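Local coordinates for cohesin (Archaeoglobus fulgidus, PDB 2XDH), which is the cohesin domain of a larger archaeal protein and probably serves in adhesion by binding dockerin-type modules, at residues G31-I36 with I130-I135; L37-V42 with V87-T92; V20-E25 with S83-K88. One frame throughout, in Å; residues are numbered along the deposited sequence.

Interaction 1 (G31-I36 with I130-I135); sequences GSINLI and IEIYDI
A classic beta bulge, in which Gly31 and Ser32 together face Tyr133, marks one end of the antiparallel ladder between strands 17-38 and 123-134 of the cohesin beta-sandwich. The carbonyl oxygen of Tyr133 takes two amides: Gly31 N at 2.8 Å, lying in the carbonyl plane, and Ser32 N at 3.2 Å, tilted 24° from it. Past the bulge the register settles, and Asn34 and Glu131 exchange two backbone bonds, each N to O distance 2.8 Å.

Ser32, Asn34, Glu131 and Tyr133 point to one face. There Ser32 OG, set between its backbone N and carbonyl carbon (chi1 69°), sits at the edge of the Tyr133 ring, 3.7 Å from CD2. A water in the plane of that ring joins the two strands: it bonds to Ser32 OG, accepts from Asn34 ND2 at 3.0 Å and donates to Glu131 O at 2.9 Å. On the other face Ile33 and Ile132 lie side by side, Ile33 CG1 4.2 Å from Ile132 CD1. Just after the ladder, Asp134 OD1 accepts from the amides of Asn138 and Asp136, the latter a known magnesium-binding residue, though without metal on this chain in the model.

The face of Ile33 and Ile132 is buried and apolar, while the face of Ser32 and Asn34 holds an ordered water, and Glu131 O is gripped twice, by the Asn34 amide and by that water, tying the strands together.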
ATOM      1  N   GLY A  31      -5.950 -10.325  -6.503  1.00 28.16           N
ATOM      2  CA  GLY A  31      -7.324 -10.736  -6.707  1.00 29.84           C
ATOM      3  C   GLY A  31      -7.498 -11.950  -7.596  1.00 33.37           C
ATOM      4  O   GLY A  31      -8.476 -12.688  -7.475  1.00 30.78           O
ATOM      5  N   SER A  32      -6.570 -12.171  -8.517  1.00 28.44           N
ATOM      6  CA  SER A  32      -6.675 -13.384  -9.306  1.00 25.85           C
ATOM      7  C   SER A  32      -5.307 -13.886  -9.714  1.00 30.63           C
ATOM      8  O   SER A  32      -4.392 -13.105  -9.975  1.00 28.32           O
ATOM      9  CB  SER A  32      -7.556 -13.178 -10.532  1.00 32.82           C
ATOM     10  OG  SER A  32      -6.928 -12.325 -11.449  1.00 47.04           O
ATOM     11  N   ILE A  33      -5.182 -15.201  -9.773  1.00 26.75           N
ATOM     12  CA  ILE A  33      -3.921 -15.828 -10.137  1.00 24.56           C
ATOM     13  C   ILE A  33      -4.250 -16.988 -11.049  1.00 34.53           C
ATOM     14  O   ILE A  33      -5.110 -17.807 -10.715  1.00 30.82           O
ATOM     15  CB  ILE A  33      -3.234 -16.425  -8.893  1.00 29.84           C
ATOM     16  CG1 ILE A  33      -2.924 -15.343  -7.861  1.00 29.38           C
ATOM     17  CG2 ILE A  33      -1.972 -17.191  -9.291  1.00 33.52           C
ATOM     18  CD1 ILE A  33      -2.336 -15.895  -6.579  1.00 34.00           C
ATOM     19  N   ASN A  34      -3.599 -17.047 -12.208  1.00 29.40           N
ATOM     20  CA  ASN A  34      -3.601 -18.274 -12.986  1.00 31.41           C
ATOM     21  C   ASN A  34      -2.169 -18.668 -13.197  1.00 30.85           C
ATOM     22  O   ASN A  34      -1.335 -17.821 -13.507  1.00 32.03           O
ATOM     23  CB  ASN A  34      -4.287 -18.103 -14.335  1.00 29.69           C
ATOM     24  CG  ASN A  34      -5.787 -18.117 -14.209  1.00 54.46           C
ATOM     25  OD1 ASN A  34      -6.441 -19.101 -14.549  1.00 65.76           O
ATOM     26  ND2 ASN A  34      -6.339 -17.038 -13.672  1.00 45.37           N
ATOM     27  N   LEU A  35      -1.878 -19.947 -13.017  1.00 30.62           N
ATOM     28  CA  LEU A  35      -0.522 -20.419 -13.240  1.00 29.53           C
ATOM     29  C   LEU A  35      -0.523 -21.880 -13.641  1.00 30.40           C
ATOM     30  O   LEU A  35      -1.561 -22.550 -13.572  1.00 36.52           O
ATOM     31  CB  LEU A  35       0.343 -20.200 -11.998  1.00 28.66           C
ATOM     32  CG  LEU A  35      -0.087 -20.864 -10.681  1.00 29.37           C
ATOM     33  CD1 LEU A  35       0.275 -22.353 -10.664  1.00 33.91           C
ATOM     34  CD2 LEU A  35       0.580 -20.154  -9.518  1.00 35.35           C
ATOM     35  N   ILE A  36       0.642 -22.344 -14.094  1.00 29.22           N
ATOM     36  CA  ILE A  36       0.862 -23.729 -14.438  1.00 35.13           C
ATOM     37  C   ILE A  36       2.043 -24.217 -13.617  1.00 33.15           C
ATOM     38  O   ILE A  36       3.097 -23.569 -13.589  1.00 34.93           O
ATOM     39  CB  ILE A  36       1.205 -23.873 -15.922  1.00 42.35           C
ATOM     40  CG1 ILE A  36       0.017 -23.430 -16.784  1.00 38.37           C
ATOM     41  CG2 ILE A  36       1.566 -25.306 -16.242  1.00 42.54           C
ATOM     42  CD1 ILE A  36       0.320 -23.456 -18.263  1.00 34.39           C
ATOM     43  N   ILE A 130       2.326 -17.597 -15.827  1.00 28.21           N
ATOM     44  CA  ILE A 130       1.661 -16.863 -14.731  1.00 27.81           C
ATOM     45  C   ILE A 130       0.857 -15.654 -15.233  1.00 25.73           C
ATOM     46  O   ILE A 130       1.324 -14.890 -16.079  1.00 28.70           O
ATOM     47  CB  ILE A 130       2.690 -16.439 -13.671  1.00 38.61           C
ATOM     48  CG1 ILE A 130       3.177 -17.680 -12.919  1.00 36.37           C
ATOM     49  CG2 ILE A 130       2.094 -15.441 -12.703  1.00 40.17           C
ATOM     50  CD1 ILE A 130       4.467 -17.466 -12.288  1.00 37.60           C
ATOM     51  N   GLU A 131      -0.365 -15.511 -14.727  1.00 30.05           N
ATOM     52  CA  GLU A 131      -1.172 -14.329 -14.994  1.00 26.40           C
ATOM     53  C   GLU A 131      -1.709 -13.863 -13.650  1.00 37.07           C
ATOM     54  O   GLU A 131      -2.453 -14.585 -12.995  1.00 31.21           O
ATOM     55  CB  GLU A 131      -2.308 -14.681 -15.946  1.00 33.45           C
ATOM     56  CG  GLU A 131      -1.818 -15.388 -17.208  1.00 40.68           C
ATOM     57  CD  GLU A 131      -2.959 -15.798 -18.130  1.00 57.71           C
ATOM     58  OE1 GLU A 131      -4.097 -15.939 -17.642  1.00 58.78           O
ATOM     59  OE2 GLU A 131      -2.715 -15.981 -19.339  1.00 58.63           O
ATOM     60  N   ILE A 132      -1.313 -12.674 -13.208  1.00 27.36           N
ATOM     61  CA  ILE A 132      -1.712 -12.274 -11.862  1.00 29.52           C
ATOM     62  C   ILE A 132      -2.131 -10.814 -11.844  1.00 34.01           C
ATOM     63  O   ILE A 132      -1.476  -9.977 -12.469  1.00 30.46           O
ATOM     64  CB  ILE A 132      -0.569 -12.583 -10.873  1.00 35.42           C
ATOM     65  CG1 ILE A 132      -0.876 -12.056  -9.474  1.00 33.45           C
ATOM     66  CG2 ILE A 132       0.732 -12.014 -11.395  1.00 44.44           C
ATOM     67  CD1 ILE A 132       0.109 -12.544  -8.441  1.00 43.67           C
ATOM     68  N   TYR A 133      -3.242 -10.525 -11.163  1.00 29.72           N
ATOM     69  CA  TYR A 133      -3.811  -9.174 -11.107  1.00 28.35           C
ATOM     70  C   TYR A 133      -4.229  -8.824  -9.684  1.00 27.34           C
ATOM     71  O   TYR A 133      -4.634  -9.697  -8.923  1.00 28.40           O
ATOM     72  CB  TYR A 133      -5.056  -9.080 -11.997  1.00 32.74           C
ATOM     73  CG  TYR A 133      -4.763  -9.320 -13.455  1.00 34.50           C
ATOM     74  CD1 TYR A 133      -4.441  -8.269 -14.296  1.00 43.10           C
ATOM     75  CD2 TYR A 133      -4.792 -10.601 -13.986  1.00 40.75           C
ATOM     76  CE1 TYR A 133      -4.157  -8.481 -15.635  1.00 47.53           C
ATOM     77  CE2 TYR A 133      -4.517 -10.828 -15.326  1.00 44.80           C
ATOM     78  CZ  TYR A 133      -4.197  -9.762 -16.142  1.00 52.56           C
ATOM     79  OH  TYR A 133      -3.920  -9.970 -17.472  1.00 53.32           O
ATOM     80  N   ASP A 134      -4.156  -7.552  -9.317  1.00 27.38           N
ATOM     81  CA  ASP A 134      -4.662  -7.179  -7.989  1.00 28.79           C
ATOM     82  C   ASP A 134      -6.177  -7.007  -8.054  1.00 30.37           C
ATOM     83  O   ASP A 134      -6.779  -7.181  -9.117  1.00 33.34           O
ATOM     84  CB  ASP A 134      -3.945  -5.927  -7.440  1.00 30.19           C
ATOM     85  CG  ASP A 134      -4.256  -4.674  -8.226  1.00 37.52           C
ATOM     86  OD1 ASP A 134      -5.228  -4.688  -9.008  1.00 34.47           O
ATOM     87  OD2 ASP A 134      -3.536  -3.655  -8.044  1.00 39.91           O
ATOM     88  N   ILE A 135      -6.801  -6.668  -6.928  1.00 27.26           N
ATOM     89  CA  ILE A 135      -8.253  -6.631  -6.869  1.00 31.56           C
ATOM     90  C   ILE A 135      -8.816  -5.472  -7.685  1.00 36.58           C
ATOM     91  O   ILE A 135     -10.016  -5.412  -7.903  1.00 37.02           O
ATOM     92  CB  ILE A 135      -8.762  -6.528  -5.416  1.00 36.73           C
ATOM     93  CG1 ILE A 135      -8.112  -5.332  -4.719  1.00 34.53           C
ATOM     94  CG2 ILE A 135      -8.502  -7.839  -4.647  1.00 27.59           C
ATOM     95  CD1 ILE A 135      -8.638  -5.092  -3.307  1.00 42.12           C
TER
HETATM   96  O   HOH W   1      -5.287 -14.273 -13.205  1.00 38.74           O

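Interaction 2 (L37-V42 with V87-T92); sequences LSYPNV and VKFRVT
Tyr39 meets Phe89 from its first side-chain carbon onward. Its CB lies 3.9 Å from Phe89 CZ; next, CG comes to 3.8 Å from Phe89 CE1, and CD1 is 4.0 Å from that same atom. With CG of Tyr39 held between its own backbone N and carbonyl carbon (chi1 59°), it is the root of the ring that meets Phe89 CE1, which stands over one face there. The rest of the ring leads away from Phe89, and at its tip OH makes a weak hydrogen bond to Gly65 O. The two rings are 5.5 Å apart at their centroids with planes at 48°, an oblique meeting that is neither a stack nor an edge-to-face pair. The side chain of Val45 packs against both residues.

This is packing across the core of the cohesin sandwich. Strand 17-38 ends here, and the loop through Val42 carries the chain over to strand 43-50, which pairs with strand 82-91. Leu37 and Val87 approach through side chains alone: their backbones are well separated, and the two side chains run in opposite directions, Leu37 CD2 4.1 Å from Val87 CG2. Val87 also lays its CG1 against one face of the Phe89 ring, nearer the rim than the middle.

At the far end the backbones close in on each other. Thr92 N donates to Val42 O at 2.9 Å, with an N-H...O angle of 154°, and Thr92 OG1 adds a weak bond to the same carbonyl at 3.0 Å. Asn41, next to it, turns its OD1 to Asn66 ND2.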
ATOM      1  N   LEU A  37       1.858 -25.335 -12.919  1.00 31.55           N
ATOM      2  CA  LEU A  37       2.968 -26.016 -12.245  1.00 35.10           C
ATOM      3  C   LEU A  37       3.298 -27.271 -13.014  1.00 33.22           C
ATOM      4  O   LEU A  37       2.459 -28.161 -13.139  1.00 35.92           O
ATOM      5  CB  LEU A  37       2.571 -26.411 -10.822  1.00 36.53           C
ATOM      6  CG  LEU A  37       3.637 -27.207 -10.058  1.00 39.03           C
ATOM      7  CD1 LEU A  37       4.813 -26.313  -9.702  1.00 33.39           C
ATOM      8  CD2 LEU A  37       3.045 -27.815  -8.792  1.00 42.68           C
ATOM      9  N   SER A  38       4.507 -27.348 -13.557  0.60 32.07           N
ATOM     10  CA  SER A  38       4.915 -28.559 -14.254  0.60 39.30           C
ATOM     11  C   SER A  38       5.653 -29.452 -13.273  0.60 41.89           C
ATOM     12  O   SER A  38       6.364 -28.961 -12.400  0.60 39.81           O
ATOM     13  CB  SER A  38       5.808 -28.231 -15.455  0.60 43.71           C
ATOM     14  OG  SER A  38       5.082 -27.529 -16.447  0.60 44.23           O
ATOM     15  N   TYR A  39       5.480 -30.762 -13.412  1.00 44.32           N
ATOM     16  CA  TYR A  39       6.124 -31.706 -12.509  1.00 45.45           C
ATOM     17  C   TYR A  39       6.757 -32.876 -13.262  1.00 45.63           C
ATOM     18  O   TYR A  39       6.340 -33.198 -14.370  1.00 48.05           O
ATOM     19  CB  TYR A  39       5.106 -32.208 -11.487  1.00 38.62           C
ATOM     20  CG  TYR A  39       3.913 -32.882 -12.109  1.00 38.07           C
ATOM     21  CD1 TYR A  39       3.875 -34.260 -12.268  1.00 48.60           C
ATOM     22  CD2 TYR A  39       2.816 -32.143 -12.537  1.00 45.77           C
ATOM     23  CE1 TYR A  39       2.775 -34.887 -12.838  1.00 51.37           C
ATOM     24  CE2 TYR A  39       1.711 -32.761 -13.110  1.00 42.10           C
ATOM     25  CZ  TYR A  39       1.703 -34.135 -13.257  1.00 50.82           C
ATOM     26  OH  TYR A  39       0.613 -34.765 -13.817  1.00 61.52           O
ATOM     27  N   PRO A  40       7.774 -33.512 -12.661  1.00 43.45           N
ATOM     28  CA  PRO A  40       8.511 -34.605 -13.318  1.00 45.01           C
ATOM     29  C   PRO A  40       7.725 -35.910 -13.458  1.00 50.69           C
ATOM     30  O   PRO A  40       6.755 -36.135 -12.732  1.00 45.35           O
ATOM     31  CB  PRO A  40       9.716 -34.820 -12.396  1.00 48.52           C
ATOM     32  CG  PRO A  40       9.276 -34.295 -11.058  1.00 44.98           C
ATOM     33  CD  PRO A  40       8.346 -33.155 -11.352  1.00 44.92           C
ATOM     34  N   ASN A  41       8.171 -36.762 -14.385  1.00 52.09           N
ATOM     35  CA  ASN A  41       7.559 -38.069 -14.633  1.00 65.54           C
ATOM     36  C   ASN A  41       7.574 -38.995 -13.429  1.00 63.96           C
ATOM     37  O   ASN A  41       6.756 -39.905 -13.328  1.00 69.66           O
ATOM     38  CB  ASN A  41       8.264 -38.783 -15.790  1.00 76.34           C
ATOM     39  CG  ASN A  41       7.860 -38.243 -17.138  1.00 86.59           C
ATOM     40  OD1 ASN A  41       6.734 -37.780 -17.320  1.00 90.47           O
ATOM     41  ND2 ASN A  41       8.777 -38.298 -18.097  1.00 88.88           N
ATOM     42  N   VAL A  42       8.521 -38.777 -12.520  0.88 55.14           N
ATOM     43  CA  VAL A  42       8.627 -39.610 -11.330  0.88 51.39           C
ATOM     44  C   VAL A  42       7.530 -39.309 -10.321  0.88 54.05           C
ATOM     45  O   VAL A  42       7.370 -40.034  -9.340  0.88 58.52           O
ATOM     46  CB  VAL A  42      10.004 -39.476 -10.647  0.88 53.95           C
ATOM     47  CG1 VAL A  42      11.088 -40.077 -11.527  0.88 54.28           C
ATOM     48  CG2 VAL A  42      10.306 -38.022 -10.325  0.88 49.32           C
ATOM     49  N   VAL A  87       0.062 -29.597  -3.411  1.00 37.14           N
ATOM     50  CA  VAL A  87      -0.156 -30.732  -4.292  1.00 38.98           C
ATOM     51  C   VAL A  87       0.258 -32.010  -3.578  1.00 40.62           C
ATOM     52  O   VAL A  87       1.354 -32.108  -3.042  1.00 40.68           O
ATOM     53  CB  VAL A  87       0.580 -30.585  -5.654  1.00 37.90           C
ATOM     54  CG1 VAL A  87       0.277 -31.776  -6.553  1.00 37.47           C
ATOM     55  CG2 VAL A  87       0.149 -29.298  -6.348  1.00 30.85           C
ATOM     56  N   LYS A  88      -0.643 -32.983  -3.536  1.00 45.20           N
ATOM     57  CA  LYS A  88      -0.289 -34.279  -2.991  1.00 39.55           C
ATOM     58  C   LYS A  88       0.202 -35.134  -4.149  1.00 44.95           C
ATOM     59  O   LYS A  88      -0.542 -35.390  -5.104  1.00 42.75           O
ATOM     60  CB  LYS A  88      -1.489 -34.933  -2.298  1.00 43.55           C
ATOM     61  CG  LYS A  88      -1.127 -36.217  -1.561  1.00 64.25           C
ATOM     62  CD  LYS A  88      -2.325 -36.808  -0.831  1.00 77.03           C
ATOM     63  CE  LYS A  88      -1.879 -37.843   0.190  1.00 86.49           C
ATOM     64  NZ  LYS A  88      -0.862 -37.260   1.122  1.00 89.21           N
ATOM     65  N   PHE A  89       1.461 -35.553  -4.075  1.00 40.48           N
ATOM     66  CA  PHE A  89       2.062 -36.379  -5.110  1.00 44.03           C
ATOM     67  C   PHE A  89       2.320 -37.761  -4.554  1.00 50.30           C
ATOM     68  O   PHE A  89       2.457 -37.944  -3.347  1.00 55.50           O
ATOM     69  CB  PHE A  89       3.419 -35.828  -5.539  1.00 46.66           C
ATOM     70  CG  PHE A  89       3.356 -34.593  -6.398  1.00 47.33           C
ATOM     71  CD1 PHE A  89       2.860 -34.655  -7.691  1.00 40.05           C
ATOM     72  CD2 PHE A  89       3.859 -33.382  -5.928  1.00 40.77           C
ATOM     73  CE1 PHE A  89       2.842 -33.532  -8.493  1.00 43.47           C
ATOM     74  CE2 PHE A  89       3.841 -32.261  -6.708  1.00 38.85           C
ATOM     75  CZ  PHE A  89       3.332 -32.321  -8.001  1.00 37.34           C
ATOM     76  N   ARG A  90       2.405 -38.735  -5.447  1.00 47.19           N
ATOM     77  CA  ARG A  90       2.884 -40.049  -5.080  1.00 48.48           C
ATOM     78  C   ARG A  90       4.144 -40.272  -5.877  1.00 49.26           C
ATOM     79  O   ARG A  90       4.184 -39.991  -7.075  1.00 50.94           O
ATOM     80  CB  ARG A  90       1.855 -41.121  -5.413  1.00 59.03           C
ATOM     81  CG  ARG A  90       2.443 -42.518  -5.439  1.00 72.21           C
ATOM     82  CD  ARG A  90       1.534 -43.496  -4.739  1.00 79.12           C
ATOM     83  NE  ARG A  90       1.987 -44.869  -4.918  1.00 97.92           N
ATOM     84  CZ  ARG A  90       1.277 -45.936  -4.573  1.00100.35           C
ATOM     85  NH1 ARG A  90       0.076 -45.782  -4.031  1.00 96.00           N
ATOM     86  NH2 ARG A  90       1.767 -47.153  -4.771  1.00110.85           N
ATOM     87  N   VAL A  91       5.183 -40.750  -5.209  1.00 52.72           N
ATOM     88  CA  VAL A  91       6.453 -40.992  -5.876  1.00 56.62           C
ATOM     89  C   VAL A  91       6.418 -42.358  -6.552  1.00 65.45           C
ATOM     90  O   VAL A  91       6.417 -43.393  -5.887  1.00 66.02           O
ATOM     91  CB  VAL A  91       7.625 -40.923  -4.877  1.00 51.74           C
ATOM     92  CG1 VAL A  91       8.961 -41.080  -5.597  1.00 50.66           C
ATOM     93  CG2 VAL A  91       7.570 -39.627  -4.087  1.00 48.24           C
ATOM     94  N   THR A  92       6.383 -42.349  -7.879  1.00 72.59           N
ATOM     95  CA  THR A  92       6.281 -43.579  -8.653  1.00 79.09           C
ATOM     96  C   THR A  92       7.644 -44.229  -8.872  1.00 80.00           C
ATOM     97  O   THR A  92       8.509 -43.668  -9.547  1.00 84.73           O
ATOM     98  CB  THR A  92       5.628 -43.309 -10.014  1.00 78.31           C
ATOM     99  OG1 THR A  92       6.497 -42.497 -10.810  1.00 83.04           O
ATOM    100  CG2 THR A  92       4.310 -42.588  -9.828  1.00 69.06           C
TER

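Interaction 3 (V20-E25 with S83-K88); sequences VPVKIE and SLFYVK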
ATOM      1  N   VAL A  20       3.519 -31.018  -1.484  1.00 41.75           N
ATOM      2  CA  VAL A  20       4.345 -29.887  -1.921  1.00 33.11           C
ATOM      3  C   VAL A  20       3.495 -28.633  -2.035  1.00 34.28           C
ATOM      4  O   VAL A  20       2.541 -28.591  -2.812  1.00 36.97           O
ATOM      5  CB  VAL A  20       4.958 -30.143  -3.300  1.00 39.04           C
ATOM      6  CG1 VAL A  20       5.750 -28.931  -3.753  1.00 41.89           C
ATOM      7  CG2 VAL A  20       5.839 -31.413  -3.278  1.00 45.98           C
ATOM      8  N   PRO A  21       3.829 -27.608  -1.250  1.00 40.19           N
ATOM      9  CA  PRO A  21       3.075 -26.361  -1.348  1.00 34.32           C
ATOM     10  C   PRO A  21       3.602 -25.490  -2.472  1.00 35.15           C
ATOM     11  O   PRO A  21       4.781 -25.583  -2.834  1.00 33.70           O
ATOM     12  CB  PRO A  21       3.376 -25.679  -0.014  1.00 38.22           C
ATOM     13  CG  PRO A  21       4.803 -26.106   0.287  1.00 42.81           C
ATOM     14  CD  PRO A  21       4.878 -27.549  -0.209  1.00 48.49           C
ATOM     15  N   VAL A  22       2.728 -24.645  -3.014  1.00 33.32           N
ATOM     16  CA  VAL A  22       3.156 -23.494  -3.798  1.00 27.72           C
ATOM     17  C   VAL A  22       2.750 -22.263  -2.992  1.00 37.69           C
ATOM     18  O   VAL A  22       1.577 -22.099  -2.637  1.00 32.20           O
ATOM     19  CB  VAL A  22       2.500 -23.491  -5.177  1.00 29.47           C
ATOM     20  CG1 VAL A  22       2.740 -22.168  -5.898  1.00 28.81           C
ATOM     21  CG2 VAL A  22       3.017 -24.684  -6.001  1.00 28.74           C
ATOM     22  N   LYS A  23       3.724 -21.417  -2.674  1.00 29.36           N
ATOM     23  CA  LYS A  23       3.500 -20.333  -1.734  1.00 29.34           C
ATOM     24  C   LYS A  23       3.598 -18.987  -2.436  1.00 29.41           C
ATOM     25  O   LYS A  23       4.192 -18.873  -3.506  1.00 28.34           O
ATOM     26  CB  LYS A  23       4.564 -20.346  -0.635  1.00 34.01           C
ATOM     27  CG  LYS A  23       4.659 -21.618   0.146  1.00 50.08           C
ATOM     28  CD  LYS A  23       5.990 -21.663   0.883  1.00 52.69           C
ATOM     29  CE  LYS A  23       7.138 -21.909  -0.087  1.00 64.17           C
ATOM     30  NZ  LYS A  23       8.434 -22.045   0.627  1.00 68.26           N
ATOM     31  N   ILE A  24       3.053 -17.961  -1.799  1.00 26.69           N
ATOM     32  CA  ILE A  24       3.285 -16.598  -2.270  1.00 27.01           C
ATOM     33  C   ILE A  24       3.972 -15.803  -1.171  1.00 32.41           C
ATOM     34  O   ILE A  24       3.725 -16.018   0.019  1.00 29.19           O
ATOM     35  CB  ILE A  24       1.970 -15.920  -2.740  1.00 32.77           C
ATOM     36  CG1 ILE A  24       2.264 -14.630  -3.515  1.00 30.83           C
ATOM     37  CG2 ILE A  24       1.037 -15.652  -1.556  1.00 30.75           C
ATOM     38  CD1 ILE A  24       1.107 -14.194  -4.423  1.00 25.89           C
ATOM     39  N   GLU A  25       4.836 -14.879  -1.561  0.59 28.52           N
ATOM     40  CA  GLU A  25       5.495 -14.041  -0.577  0.59 28.50           C
ATOM     41  C   GLU A  25       5.333 -12.579  -0.976  0.59 30.47           C
ATOM     42  O   GLU A  25       5.478 -12.230  -2.153  0.59 30.85           O
ATOM     43  CB  GLU A  25       6.977 -14.424  -0.473  0.59 37.07           C
ATOM     44  CG  GLU A  25       7.191 -15.908  -0.137  0.59 42.70           C
ATOM     45  CD  GLU A  25       6.678 -16.285   1.249  0.59 48.98           C
ATOM     46  OE1 GLU A  25       6.919 -15.505   2.192  0.59 41.73           O
ATOM     47  OE2 GLU A  25       6.025 -17.352   1.397  0.59 49.66           O
ATOM     48  N   SER A  83       0.605 -20.228   1.830  1.00 27.65           N
ATOM     49  CA  SER A  83       0.424 -21.157   0.727  1.00 30.36           C
ATOM     50  C   SER A  83      -0.818 -20.822  -0.099  1.00 33.74           C
ATOM     51  O   SER A  83      -1.869 -20.456   0.442  1.00 31.23           O
ATOM     52  CB  SER A  83       0.359 -22.598   1.244  1.00 38.64           C
ATOM     53  OG  SER A  83      -0.555 -22.703   2.319  1.00 39.64           O
ATOM     54  N   LEU A  84      -0.671 -20.947  -1.413  1.00 29.46           N
ATOM     55  CA  LEU A  84      -1.761 -20.787  -2.368  1.00 31.18           C
ATOM     56  C   LEU A  84      -2.460 -22.117  -2.581  1.00 34.78           C
ATOM     57  O   LEU A  84      -3.677 -22.174  -2.736  1.00 33.69           O
ATOM     58  CB  LEU A  84      -1.217 -20.288  -3.709  1.00 26.94           C
ATOM     59  CG  LEU A  84      -0.614 -18.886  -3.676  1.00 29.82           C
ATOM     60  CD1 LEU A  84      -0.044 -18.538  -5.045  1.00 28.45           C
ATOM     61  CD2 LEU A  84      -1.698 -17.888  -3.255  1.00 31.27           C
ATOM     62  N   PHE A  85      -1.679 -23.190  -2.612  1.00 30.76           N
ATOM     63  CA  PHE A  85      -2.249 -24.532  -2.710  1.00 29.09           C
ATOM     64  C   PHE A  85      -1.182 -25.555  -2.369  1.00 33.11           C
ATOM     65  O   PHE A  85      -0.008 -25.213  -2.269  1.00 30.76           O
ATOM     66  CB  PHE A  85      -2.878 -24.800  -4.085  1.00 31.42           C
ATOM     67  CG  PHE A  85      -1.908 -24.688  -5.257  1.00 33.11           C
ATOM     68  CD1 PHE A  85      -1.282 -25.819  -5.768  1.00 35.78           C
ATOM     69  CD2 PHE A  85      -1.666 -23.463  -5.863  1.00 29.26           C
ATOM     70  CE1 PHE A  85      -0.411 -25.736  -6.850  1.00 34.69           C
ATOM     71  CE2 PHE A  85      -0.796 -23.360  -6.950  1.00 34.32           C
ATOM     72  CZ  PHE A  85      -0.163 -24.503  -7.443  1.00 28.95           C
ATOM     73  N   TYR A  86      -1.605 -26.795  -2.155  1.00 33.47           N
ATOM     74  CA  TYR A  86      -0.704 -27.901  -1.850  1.00 38.01           C
ATOM     75  C   TYR A  86      -0.980 -28.949  -2.911  1.00 38.05           C
ATOM     76  O   TYR A  86      -2.135 -29.154  -3.293  1.00 41.77           O
ATOM     77  CB  TYR A  86      -1.019 -28.495  -0.459  1.00 42.18           C
ATOM     78  CG  TYR A  86      -0.404 -27.742   0.702  1.00 54.25           C
ATOM     79  CD1 TYR A  86       0.853 -28.100   1.195  1.00 55.65           C
ATOM     80  CD2 TYR A  86      -1.071 -26.680   1.314  1.00 55.69           C
ATOM     81  CE1 TYR A  86       1.435 -27.421   2.262  1.00 47.00           C
ATOM     82  CE2 TYR A  86      -0.489 -25.984   2.385  1.00 50.52           C
ATOM     83  CZ  TYR A  86       0.766 -26.365   2.847  1.00 56.31           C
ATOM     84  OH  TYR A  86       1.366 -25.699   3.895  1.00 59.92           O
ATOM     85  N   VAL A  87       0.062 -29.597  -3.411  1.00 37.14           N
ATOM     86  CA  VAL A  87      -0.156 -30.732  -4.292  1.00 38.98           C
ATOM     87  C   VAL A  87       0.258 -32.010  -3.578  1.00 40.62           C
ATOM     88  O   VAL A  87       1.354 -32.108  -3.042  1.00 40.68           O
ATOM     89  CB  VAL A  87       0.580 -30.585  -5.654  1.00 37.90           C
ATOM     90  CG1 VAL A  87       0.277 -31.776  -6.553  1.00 37.47           C
ATOM     91  CG2 VAL A  87       0.149 -29.298  -6.348  1.00 30.85           C
ATOM     92  N   LYS A  88      -0.643 -32.983  -3.536  1.00 45.20           N
ATOM     93  CA  LYS A  88      -0.289 -34.279  -2.991  1.00 39.55           C
ATOM     94  C   LYS A  88       0.202 -35.134  -4.149  1.00 44.95           C
ATOM     95  O   LYS A  88      -0.542 -35.390  -5.104  1.00 42.75           O
ATOM     96  CB  LYS A  88      -1.489 -34.933  -2.298  1.00 43.55           C
ATOM     97  CG  LYS A  88      -1.127 -36.217  -1.561  1.00 64.25           C
ATOM     98  CD  LYS A  88      -2.325 -36.808  -0.831  1.00 77.03           C
ATOM     99  CE  LYS A  88      -1.879 -37.843   0.190  1.00 86.49           C
ATOM    100  NZ  LYS A  88      -0.862 -37.260   1.122  1.00 89.21           N
TER
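Two successive amides converge on the carbonyl oxygen of Val22: Leu84 N donates to it at 2.8 Å, in the carbonyl plane, and Phe85 N adds a weak bond at 3.4 Å. This is a classic beta bulge, at the point where strand 82-91 turns a corner. It shifts the register by one residue, after which Lys23 sits across from Ser83. Val22 N returns a bond to Phe85 O. Further along, the ladder is regular, its strands running at 157°: Val87 N to Val20 O is 2.7 Å and Val20 N to Val87 O 2.9 Å, both with N-H...O angles of 173°.

Val22 and Phe85 point the same way, into the core. Phe85 CG lies between its backbone N and carbonyl carbon (chi1 60°), and the ring comes down beside Val22, whose CB stands over its face, 3.9 Å from the ring centroid, in a CH-pi contact. Val22 CG2 touches Phe85 CZ at 3.5 Å. In the plane of this ring, at its edge, lies Val87 CG2.

On the opposite face of the sheet Pro21 and Tyr86 make a second CH-pi pair, Pro21 CB lying over the tyrosine ring and 3.5 Å from Tyr86 CE1. Beyond the bulge Ile24 CG2 meets Leu84 CD2 at 3.9 Å. Leu84 O bonds to Thr54 OG1, and Ser83 OG to Ser52 N.

Pro21 falls in a non-hydrogen-bonded pair, where its missing N-H costs this ladder nothing. Both bulge amides spend their N-H on Val22 O, that of Phe85 only weakly, and the rings of Phe85 and Tyr86 each cover a residue of the partner strand, one on each face of the sheet.

Strand 17-38 serves all three contacts. Its early part pairs with strand 82-91 in interaction 3; after the corner at Glu25 it pairs with strand 123-134 in interaction 1, and its end packs across the core in interaction 2. Interaction 3 lies nearest the middle, its centre about 14 Å from each of the others, which are about 23 Å apart. It touches both: Ile33 CD1 is 3.8 Å from Leu84 CD1, and Phe89 CD2 is 3.8 Å from Val20 CG2. Interaction 1 alone adjoins the metal region, with the Asp134 side chain about 7 Å from a bound magnesium ion, too far for direct coordination; interactions 2 and 3 lie away from it.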